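Local coordinates for protein lactate dehydrogenase (Eimeria maxima, PDB 6CT6) that probably catalyses the NADH-dependent interconversion of pyruvate and lactate, and is held here with NADH and the substrate analogue oxamate, at residues Tyr72-Ala78 with Ala117-Cys122; Leu164-Ile168 with Ile222-Thr226; Pro193-Tyr197 with Leu299-Glu305. One frame throughout, in Å; residues are numbered along the deposited sequence.

Interaction 1: Tyr72-Ala78 with Ala117-Cys122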
loop_
_atom_site.group_PDB
_atom_site.type_symbol
_atom_site.label_atom_id
_atom_site.label_comp_id
_atom_site.label_asym_id
_atom_site.label_seq_id
_atom_site.Cartn_x
_atom_site.Cartn_y
_atom_site.Cartn_z
ATOM N N TYR B 72 -13.816 1.424 -20.197
ATOM C CA TYR B 72 -14.732 2.198 -19.366
ATOM C C TYR B 72 -15.979 1.415 -18.969
ATOM O O TYR B 72 -16.590 1.735 -17.944
ATOM C CB TYR B 72 -15.164 3.475 -20.088
ATOM C CG TYR B 72 -14.156 4.603 -20.061
ATOM C CD1 TYR B 72 -13.738 5.162 -18.861
ATOM C CD2 TYR B 72 -13.650 5.132 -21.241
ATOM C CE1 TYR B 72 -12.828 6.200 -18.838
ATOM C CE2 TYR B 72 -12.743 6.168 -21.228
ATOM C CZ TYR B 72 -12.337 6.697 -20.027
ATOM O OH TYR B 72 -11.439 7.731 -20.020
ATOM N N GLU B 73 -16.385 0.411 -19.750
ATOM C CA GLU B 73 -17.598 -0.320 -19.396
ATOM C C GLU B 73 -17.446 -1.095 -18.095
ATOM O O GLU B 73 -18.450 -1.590 -17.568
ATOM C CB GLU B 73 -18.009 -1.278 -20.519
ATOM C CG GLU B 73 -17.192 -2.553 -20.607
ATOM C CD GLU B 73 -17.409 -3.290 -21.916
ATOM O OE1 GLU B 73 -18.565 -3.676 -22.196
ATOM O OE2 GLU B 73 -16.431 -3.468 -22.674
ATOM N N CYS B 74 -16.228 -1.206 -17.558
ATOM C CA CYS B 74 -16.042 -1.817 -16.250
ATOM C C CYS B 74 -16.681 -1.000 -15.136
ATOM O O CYS B 74 -16.832 -1.518 -14.024
ATOM C CB CYS B 74 -14.551 -2.003 -15.962
ATOM S SG CYS B 74 -13.677 -0.495 -15.445
ATOM N N LEU B 75 -17.054 0.254 -15.404
ATOM C CA LEU B 75 -17.747 1.071 -14.418
ATOM C C LEU B 75 -19.191 0.644 -14.216
ATOM O O LEU B 75 -19.837 1.140 -13.289
ATOM C CB LEU B 75 -17.717 2.543 -14.833
ATOM C CG LEU B 75 -16.342 3.202 -14.931
ATOM C CD1 LEU B 75 -16.470 4.634 -15.426
ATOM C CD2 LEU B 75 -15.633 3.173 -13.589
ATOM N N THR B 76 -19.710 -0.256 -15.049
ATOM C CA THR B 76 -21.105 -0.653 -14.935
ATOM C C THR B 76 -21.380 -1.190 -13.537
ATOM O O THR B 76 -20.694 -2.099 -13.060
ATOM C CB THR B 76 -21.448 -1.708 -15.990
ATOM O OG1 THR B 76 -21.197 -1.180 -17.298
ATOM C CG2 THR B 76 -22.918 -2.114 -15.890
ATOM N N ASN B 77 -22.383 -0.607 -12.880
ATOM C CA ASN B 77 -22.871 -1.028 -11.570
ATOM C C ASN B 77 -21.945 -0.624 -10.430
ATOM O O ASN B 77 -22.036 -1.196 -9.339
ATOM C CB ASN B 77 -23.112 -2.541 -11.515
ATOM C CG ASN B 77 -24.227 -2.985 -12.435
ATOM O OD1 ASN B 77 -25.150 -2.223 -12.723
ATOM N ND2 ASN B 77 -24.149 -4.226 -12.901
ATOM N N ALA B 78 -21.059 0.346 -10.640
ATOM C CA ALA B 78 -20.230 0.836 -9.550
ATOM C C ALA B 78 -21.079 1.603 -8.545
ATOM O O ALA B 78 -21.935 2.413 -8.915
ATOM C CB ALA B 78 -19.118 1.738 -10.083
ATOM N N ALA B 117 -17.933 8.891 -19.069
ATOM C CA ALA B 117 -18.038 7.466 -18.777
ATOM C C ALA B 117 -18.972 7.219 -17.598
ATOM O O ALA B 117 -19.806 6.308 -17.632
ATOM C CB ALA B 117 -16.653 6.886 -18.496
ATOM N N ILE B 118 -18.843 8.026 -16.542
ATOM C CA ILE B 118 -19.744 7.921 -15.396
ATOM C C ILE B 118 -21.188 8.121 -15.837
ATOM O O ILE B 118 -22.078 7.334 -15.492
ATOM C CB ILE B 118 -19.335 8.934 -14.312
ATOM C CG1 ILE B 118 -18.002 8.522 -13.683
ATOM C CG2 ILE B 118 -20.421 9.065 -13.240
ATOM C CD1 ILE B 118 -17.330 9.629 -12.910
ATOM N N LYS B 119 -21.445 9.191 -16.594
ATOM C CA LYS B 119 -22.798 9.452 -17.074
ATOM C C LYS B 119 -23.373 8.236 -17.787
ATOM O O LYS B 119 -24.568 7.940 -17.666
ATOM C CB LYS B 119 -22.799 10.662 -18.010
ATOM C CG LYS B 119 -24.159 10.973 -18.636
ATOM C CD LYS B 119 -24.054 12.051 -19.702
ATOM C CE LYS B 119 -23.851 13.424 -19.088
ATOM N NZ LYS B 119 -23.728 14.490 -20.121
ATOM N N LYS B 120 -22.531 7.509 -18.521
ATOM C CA LYS B 120 -23.017 6.420 -19.357
ATOM C C LYS B 120 -23.194 5.126 -18.570
ATOM O O LYS B 120 -24.184 4.412 -18.769
ATOM C CB LYS B 120 -22.056 6.193 -20.527
ATOM C CG LYS B 120 -22.491 5.081 -21.471
ATOM C CD LYS B 120 -21.552 4.944 -22.660
ATOM C CE LYS B 120 -22.044 3.879 -23.631
ATOM N NZ LYS B 120 -21.130 3.721 -24.796
ATOM N N TYR B 121 -22.260 4.805 -17.673
ATOM C CA TYR B 121 -22.207 3.478 -17.071
ATOM C C TYR B 121 -22.599 3.430 -15.603
ATOM O O TYR B 121 -23.051 2.381 -15.143
ATOM C CB TYR B 121 -20.803 2.884 -17.230
ATOM C CG TYR B 121 -20.457 2.575 -18.669
ATOM C CD1 TYR B 121 -21.152 1.599 -19.369
ATOM C CD2 TYR B 121 -19.444 3.261 -19.329
ATOM C CE1 TYR B 121 -20.851 1.310 -20.684
ATOM C CE2 TYR B 121 -19.134 2.978 -20.648
ATOM C CZ TYR B 121 -19.842 2.000 -21.320
ATOM O OH TYR B 121 -19.545 1.707 -22.633
ATOM N N CYS B 122 -22.445 4.519 -14.851
ATOM C CA CYS B 122 -22.811 4.478 -13.439
ATOM C C CYS B 122 -23.250 5.856 -12.953
ATOM O O CYS B 122 -22.617 6.436 -12.064
ATOM C CB CYS B 122 -21.640 3.955 -12.601
ATOM S SG CYS B 122 -20.114 4.905 -12.757
HETATM O O HOH W 1 -24.434 1.069 -13.189
#

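Interaction 2: Leu164-Ile168 with Ile222-Thr226. With GLC (alpha-D-glucopyranose), chain E.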
loop_
_atom_site.group_PDB
_atom_site.type_symbol
_atom_site.label_atom_id
_atom_site.label_comp_id
_atom_site.label_asym_id
_atom_site.label_seq_id
_atom_site.Cartn_x
_atom_site.Cartn_y
_atom_site.Cartn_z
ATOM N N LEU B 164 -1.789 18.516 9.715
ATOM C CA LEU B 164 -1.916 19.418 10.854
ATOM C C LEU B 164 -2.048 18.637 12.155
ATOM O O LEU B 164 -1.354 18.922 13.138
ATOM C CB LEU B 164 -3.125 20.336 10.658
ATOM C CG LEU B 164 -3.528 21.189 11.865
ATOM C CD1 LEU B 164 -2.390 22.111 12.287
ATOM C CD2 LEU B 164 -4.781 21.989 11.548
ATOM N N ARG B 165 -2.943 17.643 12.175
ATOM C CA ARG B 165 -3.215 16.910 13.407
ATOM C C ARG B 165 -1.997 16.118 13.872
ATOM O O ARG B 165 -1.730 16.033 15.076
ATOM C CB ARG B 165 -4.413 15.982 13.206
ATOM C CG ARG B 165 -5.737 16.705 12.981
ATOM C CD ARG B 165 -6.824 15.758 12.493
ATOM N NE ARG B 165 -6.937 14.570 13.341
ATOM C CZ ARG B 165 -6.742 13.314 12.938
ATOM N NH1 ARG B 165 -6.437 13.031 11.677
ATOM N NH2 ARG B 165 -6.870 12.326 13.810
ATOM N N ARG B 166 -1.249 15.524 12.938
ATOM C CA ARG B 166 -0.075 14.742 13.317
ATOM C C ARG B 166 0.954 15.607 14.032
ATOM O O ARG B 166 1.590 15.163 14.995
ATOM C CB ARG B 166 0.547 14.094 12.075
ATOM C CG ARG B 166 1.893 13.401 12.313
ATOM C CD ARG B 166 1.740 12.076 13.042
ATOM N NE ARG B 166 3.001 11.642 13.638
ATOM C CZ ARG B 166 3.334 10.375 13.872
ATOM N NH1 ARG B 166 2.508 9.388 13.550
ATOM N NH2 ARG B 166 4.506 10.093 14.422
ATOM N N MET B 167 1.136 16.844 13.572
ATOM C CA MET B 167 2.177 17.700 14.130
ATOM C C MET B 167 1.804 18.191 15.524
ATOM O O MET B 167 2.646 18.210 16.429
ATOM C CB MET B 167 2.436 18.868 13.178
ATOM C CG MET B 167 3.110 18.432 11.882
ATOM S SD MET B 167 3.546 19.776 10.761
ATOM C CE MET B 167 2.282 19.598 9.503
ATOM N N ILE B 168 0.547 18.592 15.716
ATOM C CA ILE B 168 0.068 18.939 17.053
ATOM C C ILE B 168 0.218 17.745 17.988
ATOM O O ILE B 168 0.694 17.874 19.123
ATOM C CB ILE B 168 -1.393 19.420 16.985
ATOM C CG1 ILE B 168 -1.498 20.721 16.179
ATOM C CG2 ILE B 168 -1.991 19.581 18.385
ATOM C CD1 ILE B 168 -0.867 21.939 16.838
ATOM N N ILE B 222 3.942 25.019 12.706
ATOM C CA ILE B 222 3.042 23.965 12.251
ATOM C C ILE B 222 2.109 24.489 11.170
ATOM O O ILE B 222 1.804 23.785 10.199
ATOM C CB ILE B 222 2.267 23.389 13.451
ATOM C CG1 ILE B 222 3.209 22.556 14.327
ATOM C CG2 ILE B 222 1.058 22.567 12.983
ATOM C CD1 ILE B 222 2.616 22.136 15.655
ATOM N N TYR B 223 1.628 25.725 11.328
ATOM C CA TYR B 223 0.820 26.356 10.289
ATOM C C TYR B 223 1.561 26.361 8.958
ATOM O O TYR B 223 0.994 26.010 7.916
ATOM C CB TYR B 223 0.464 27.775 10.727
ATOM C CG TYR B 223 -0.315 28.598 9.722
ATOM C CD1 TYR B 223 -1.701 28.565 9.693
ATOM C CD2 TYR B 223 0.338 29.433 8.824
ATOM C CE1 TYR B 223 -2.418 29.326 8.787
ATOM C CE2 TYR B 223 -0.368 30.197 7.914
ATOM C CZ TYR B 223 -1.747 30.140 7.901
ATOM O OH TYR B 223 -2.460 30.897 6.999
ATOM N N ASN B 224 2.841 26.737 8.980
ATOM C CA ASN B 224 3.636 26.766 7.757
ATOM C C ASN B 224 3.926 25.356 7.260
ATOM O O ASN B 224 3.789 25.068 6.064
ATOM C CB ASN B 224 4.942 27.521 8.003
ATOM C CG ASN B 224 4.722 28.992 8.281
ATOM O OD1 ASN B 224 3.833 29.617 7.703
ATOM N ND2 ASN B 224 5.529 29.554 9.175
ATOM N N LYS B 225 4.341 24.465 8.162
ATOM C CA LYS B 225 4.698 23.116 7.743
ATOM C C LYS B 225 3.505 22.378 7.147
ATOM O O LYS B 225 3.680 21.549 6.246
ATOM C CB LYS B 225 5.295 22.343 8.921
ATOM C CG LYS B 225 6.769 22.673 9.193
ATOM C CD LYS B 225 7.659 22.207 8.035
ATOM C CE LYS B 225 9.104 22.679 8.145
ATOM N NZ LYS B 225 9.819 22.461 6.854
ATOM N N THR B 226 2.290 22.678 7.610
ATOM C CA THR B 226 1.102 22.062 7.023
ATOM C C THR B 226 0.963 22.434 5.552
ATOM O O THR B 226 0.716 21.571 4.701
ATOM C CB THR B 226 -0.147 22.479 7.803
ATOM O OG1 THR B 226 -0.039 22.031 9.161
ATOM C CG2 THR B 226 -1.407 21.888 7.172
HETATM C C1 GLC E . -2.260 32.748 10.537
HETATM C C2 GLC E . -3.311 32.101 11.506
HETATM C C3 GLC E . -2.819 32.170 12.968
HETATM C C4 GLC E . -1.463 31.518 12.980
HETATM C C5 GLC E . -0.548 32.488 12.262
HETATM C C6 GLC E . 0.871 31.918 12.451
HETATM O O1 GLC E . -2.487 34.128 10.463
HETATM O O2 GLC E . -4.537 32.776 11.422
HETATM O O3 GLC E . -3.675 31.418 13.781
HETATM O O4 GLC E . -1.019 31.402 14.306
HETATM O O5 GLC E . -0.879 32.483 10.885
HETATM O O6 GLC E . 0.851 30.580 12.034
#

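Interaction 3: Pro193-Tyr197 with Leu299-Glu305. With GLC (alpha-D-glucopyranose), chain E.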
loop_
_atom_site.group_PDB
_atom_site.type_symbol
_atom_site.label_atom_id
_atom_site.label_comp_id
_atom_site.label_asym_id
_atom_site.label_seq_id
_atom_site.Cartn_x
_atom_site.Cartn_y
_atom_site.Cartn_z
ATOM N N PRO B 193 -4.999 26.310 7.247
ATOM C CA PRO B 193 -5.079 25.614 8.540
ATOM C C PRO B 193 -5.738 26.509 9.578
ATOM O O PRO B 193 -5.273 27.619 9.851
ATOM C CB PRO B 193 -3.612 25.322 8.883
ATOM C CG PRO B 193 -2.870 25.459 7.596
ATOM C CD PRO B 193 -3.610 26.473 6.794
ATOM N N LEU B 194 -6.838 26.021 10.153
ATOM C CA LEU B 194 -7.642 26.806 11.092
ATOM C C LEU B 194 -7.102 26.603 12.503
ATOM O O LEU B 194 -7.639 25.845 13.313
ATOM C CB LEU B 194 -9.111 26.415 10.988
ATOM C CG LEU B 194 -9.834 26.847 9.713
ATOM C CD1 LEU B 194 -11.232 26.246 9.666
ATOM C CD2 LEU B 194 -9.909 28.363 9.618
ATOM N N MET B 195 -6.019 27.326 12.803
ATOM C CA MET B 195 -5.339 27.148 14.081
ATOM C C MET B 195 -6.249 27.483 15.255
ATOM O O MET B 195 -6.067 26.940 16.352
ATOM C CB MET B 195 -4.077 28.010 14.123
ATOM C CG MET B 195 -3.156 27.823 12.924
ATOM S SD MET B 195 -2.761 26.090 12.587
ATOM C CE MET B 195 -1.508 25.773 13.825
ATOM N N ARG B 196 -7.235 28.360 15.049
ATOM C CA ARG B 196 -8.124 28.745 16.140
ATOM C C ARG B 196 -9.066 27.612 16.530
ATOM O O ARG B 196 -9.527 27.560 17.676
ATOM C CB ARG B 196 -8.928 29.986 15.744
ATOM C CG ARG B 196 -9.959 30.427 16.777
ATOM C CD ARG B 196 -10.516 31.812 16.461
ATOM N NE ARG B 196 -11.444 31.812 15.332
ATOM C CZ ARG B 196 -12.760 31.633 15.428
ATOM N NH1 ARG B 196 -13.328 31.423 16.606
ATOM N NH2 ARG B 196 -13.514 31.659 14.334
ATOM N N TYR B 197 -9.357 26.700 15.603
ATOM C CA TYR B 197 -10.320 25.630 15.823
ATOM C C TYR B 197 -9.673 24.319 16.263
ATOM O O TYR B 197 -10.381 23.319 16.417
ATOM C CB TYR B 197 -11.140 25.387 14.554
ATOM C CG TYR B 197 -12.288 26.352 14.325
ATOM C CD1 TYR B 197 -13.529 26.138 14.914
ATOM C CD2 TYR B 197 -12.142 27.455 13.493
ATOM C CE1 TYR B 197 -14.587 27.004 14.696
ATOM C CE2 TYR B 197 -13.197 28.329 13.268
ATOM C CZ TYR B 197 -14.417 28.096 13.872
ATOM O OH TYR B 197 -15.472 28.955 13.658
ATOM N N LEU B 299 -18.756 27.312 9.147
ATOM C CA LEU B 299 -18.036 27.783 10.318
ATOM C C LEU B 299 -18.276 29.274 10.542
ATOM O O LEU B 299 -18.482 30.044 9.600
ATOM C CB LEU B 299 -16.537 27.523 10.154
ATOM C CG LEU B 299 -16.103 26.067 9.960
ATOM C CD1 LEU B 299 -14.626 25.993 9.594
ATOM C CD2 LEU B 299 -16.374 25.253 11.208
ATOM N N ASP B 300 -18.242 29.679 11.812
ATOM C CA ASP B 300 -18.389 31.088 12.177
ATOM C C ASP B 300 -17.010 31.750 12.181
ATOM O O ASP B 300 -16.463 32.145 13.213
ATOM C CB ASP B 300 -19.088 31.216 13.525
ATOM C CG ASP B 300 -19.420 32.654 13.877
ATOM O OD1 ASP B 300 -19.472 33.497 12.956
ATOM O OD2 ASP B 300 -19.636 32.941 15.073
ATOM N N LEU B 301 -16.446 31.857 10.979
ATOM C CA LEU B 301 -15.120 32.434 10.814
ATOM C C LEU B 301 -15.116 33.909 11.203
ATOM O O LEU B 301 -16.085 34.641 10.981
ATOM C CB LEU B 301 -14.645 32.286 9.365
ATOM C CG LEU B 301 -14.494 30.868 8.803
ATOM C CD1 LEU B 301 -14.113 30.902 7.327
ATOM C CD2 LEU B 301 -13.455 30.092 9.595
ATOM N N ASN B 302 -14.001 34.343 11.784
ATOM C CA ASN B 302 -13.805 35.745 12.107
ATOM C C ASN B 302 -13.283 36.488 10.876
ATOM O O ASN B 302 -13.074 35.908 9.805
ATOM C CB ASN B 302 -12.862 35.883 13.303
ATOM C CG ASN B 302 -11.450 35.400 13.006
ATOM O OD1 ASN B 302 -11.040 35.310 11.849
ATOM N ND2 ASN B 302 -10.696 35.094 14.059
ATOM N N GLN B 303 -13.055 37.792 11.031
ATOM C CA GLN B 303 -12.720 38.627 9.881
ATOM C C GLN B 303 -11.372 38.237 9.285
ATOM O O GLN B 303 -11.239 38.110 8.063
ATOM C CB GLN B 303 -12.736 40.100 10.289
ATOM C CG GLN B 303 -14.010 40.517 11.010
ATOM C CD GLN B 303 -15.261 40.039 10.301
ATOM O OE1 GLN B 303 -15.458 40.307 9.116
ATOM N NE2 GLN B 303 -16.108 39.315 11.023
ATOM N N GLU B 304 -10.355 38.043 10.129
ATOM C CA GLU B 304 -9.051 37.632 9.617
ATOM C C GLU B 304 -9.155 36.334 8.827
ATOM O O GLU B 304 -8.558 36.198 7.753
ATOM C CB GLU B 304 -8.049 37.469 10.761
ATOM C CG GLU B 304 -6.760 36.757 10.345
ATOM C CD GLU B 304 -5.737 36.675 11.460
ATOM O OE1 GLU B 304 -5.815 37.485 12.407
ATOM O OE2 GLU B 304 -4.855 35.793 11.387
ATOM N N GLU B 305 -9.903 35.361 9.351
ATOM C CA GLU B 305 -10.018 34.073 8.679
ATOM C C GLU B 305 -10.764 34.207 7.356
ATOM O O GLU B 305 -10.386 33.579 6.359
ATOM C CB GLU B 305 -10.707 33.074 9.608
ATOM C CG GLU B 305 -9.853 32.710 10.821
ATOM C CD GLU B 305 -10.659 32.142 11.975
ATOM O OE1 GLU B 305 -11.902 32.071 11.869
ATOM O OE2 GLU B 305 -10.044 31.770 12.997
HETATM C C1 GLC E . -2.260 32.748 10.537
HETATM C C2 GLC E . -3.311 32.101 11.506
HETATM C C3 GLC E . -2.819 32.170 12.968
HETATM C C4 GLC E . -1.463 31.518 12.980
HETATM C C5 GLC E . -0.548 32.488 12.262
HETATM C C6 GLC E . 0.871 31.918 12.451
HETATM O O1 GLC E . -2.487 34.128 10.463
HETATM O O2 GLC E . -4.537 32.776 11.422
HETATM O O3 GLC E . -3.675 31.418 13.781
HETATM O O4 GLC E . -1.019 31.402 14.306
HETATM O O5 GLC E . -0.879 32.483 10.885
HETATM O O6 GLC E . 0.851 30.580 12.034
HETATM O O HOH W 2 -8.121 29.649 12.766
#

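Interaction 1: Tyr72-Ala78 with Ala117-Cys122
The phenol ring of Y121 lies flat against the backbone of E73: E73 CA stands 3.7 Å from the ring centroid, only 8° off the ring normal, a CH-pi contact over the face. The methylene CB of E73 extends this cover toward Y121 CZ; its CG, wedged between backbone N and carbonyl carbon (chi1 77°), leads the carboxylate away from the ring, where OE2 is hydrogen-bonded to S71 OG. On the opposite face K120 CG of the same helix sits over the ring centre, clamping it against the 3-10 turn. Y121 CG lies beside its backbone N, anti to the carbonyl carbon (chi1 -68°), which carries the ring over E73 CA. T76 OG1 comes obliquely to the ring, 3.5 Å from Y121 CD1, and donates a hydrogen bond to E73 O, which also accepts from T76 N. One turn back on the helix, the methyl of A117 touches the ring of Y72, with A117 CB 3.4 Å from Y72 CD1; Y72 OH is hydrogen-bonded to the adenine amino group of NADH. L75 fills the middle: its CB packs on Y121 CB and beside C122 SG, and its CD1 meets A117 CB at 3.8 Å. A water bridges the backbones, accepting from N77 N and donating to Y121 O, 2.7 Å each way. The contact lies at the adenine end of the NAD-binding domain, where the loop between strands 66-69 and 80-83 meets the end of helix 104-121. L75 and A78 continue inward onto strand 11-15, C74 turns to strand 35-39, and I118 packs on helix 134-145.

Interaction 2: Leu164-Ile168 with Ile222-Thr226
With CG anti to its carbonyl carbon and the next bond extended, M167 stretches toward helix 216-237, then bends at its sulfur (chi3 -105°) so that the methyl turns onto T226. Its atoms thereby divide their contacts: M167 SD lies 3.6 Å from K225 CB, and M167 CE is 3.4 Å from T226 OG1. L164 takes a different staggered position, with CG anti to the backbone N (chi1 171°), which brings its CD1 to 3.5 Å from I222 CG2, the two side chains crossing at about a right angle. I222 is thus gripped along its length: CG2 meets L164, CG1 meets M167 CB, and its terminal CD1 packs 3.7 Å from I168 CD1. The T226 hydroxyl faces this apolar surface, with L164 CA and M167 CE beside it, yet is satisfied within its own helix: T226 OG1 donates to I222 O over 2.7 Å, while T226 N reaches the same oxygen from the opposite face of the carbonyl plane. Of the K225 side chain, CB makes the contact; the chain bends away at chi2. On the far side of helix 216-237, Y223 presents a ring face to the bound glucose, whose O5 stands 3.7 Å above the plane, over the centre, with C1 over the same face. On helix 157-172, R165 forms a salt bridge to D61 of the second subunit. The short segments run at 143°, with axes 9.8 Å apart at closest approach, an apolar helix-helix packing inside the alpha/beta C-terminal domain of the lactate/malate dehydrogenase fold.

Interaction 3: Pro193-Tyr197 with Leu299-Glu305
R196 and E305 form a bidentate, side-on salt bridge built onto a capping box, in which N302 and E305 close the first turn of helix 303-328. R196 NE donates to E305 OE2 over 2.7 Å on the syn side, and R196 NH2 meets the syn lone pair of E305 OE1 at 3.0 Å in a nearly straight bond (168°). Guanidinium and carboxylate planes lie only 16° apart: the two groups meet edge to edge, nearly coplanar. Each carboxylate oxygen also has a second donor: N302 N approaches OE1 from above the carboxylate plane, and a water donates to OE2 while accepting from R196 N. The reciprocal bond of the box runs from E305 N to N302 OD1, 2.7 Å and nearly along the C=O axis. This web of donors would be expected to favour the ionised form of E305. R196 NH2 is shared, giving a longer, more bent bond to D300 O from above that carbonyl's plane; Y197 OH adds a weak bond to the same oxygen. Beneath the polar layer, L194 CD2 packs on L301 CD2, and the ring of Y197 spans L299 and L301. L194 lies against I184 and L299 against M182, so the loop leading into helix 303-328 and the 193-197 loop both pack on strand 179-184. The bound glucose sits alongside, between M195 and E304: E304 OE2 accepts from both GLC O1 and GLC O2, each at 3.0 Å. Tightest of the apolar pairs, L194 CD1 and L299 CD1 meet tip to tip at 3.4 Å.

From the N terminus, interaction 1 comes first: it closes a 38-residue loop within the NAD-binding domain, tying the turn before strand 80-83 to the end of helix 104-121. It is complete before the other two open, and lies on the opposite side of the chain's centre, about 27 Å from interaction 2 between nearest atoms. Interactions 2 and 3 share the C-terminal domain, closing loops of 53 and 101 residues that overlap because their segments alternate: 164-168, 193-197, 222-226, 299-305. Their segments touch, Y223 and T226 packing on P193, and L164 and Y223 on M195. Together they link helices 157-172, 216-237 and 303-328 through the loop after strand 192-193, and both contact the glucose.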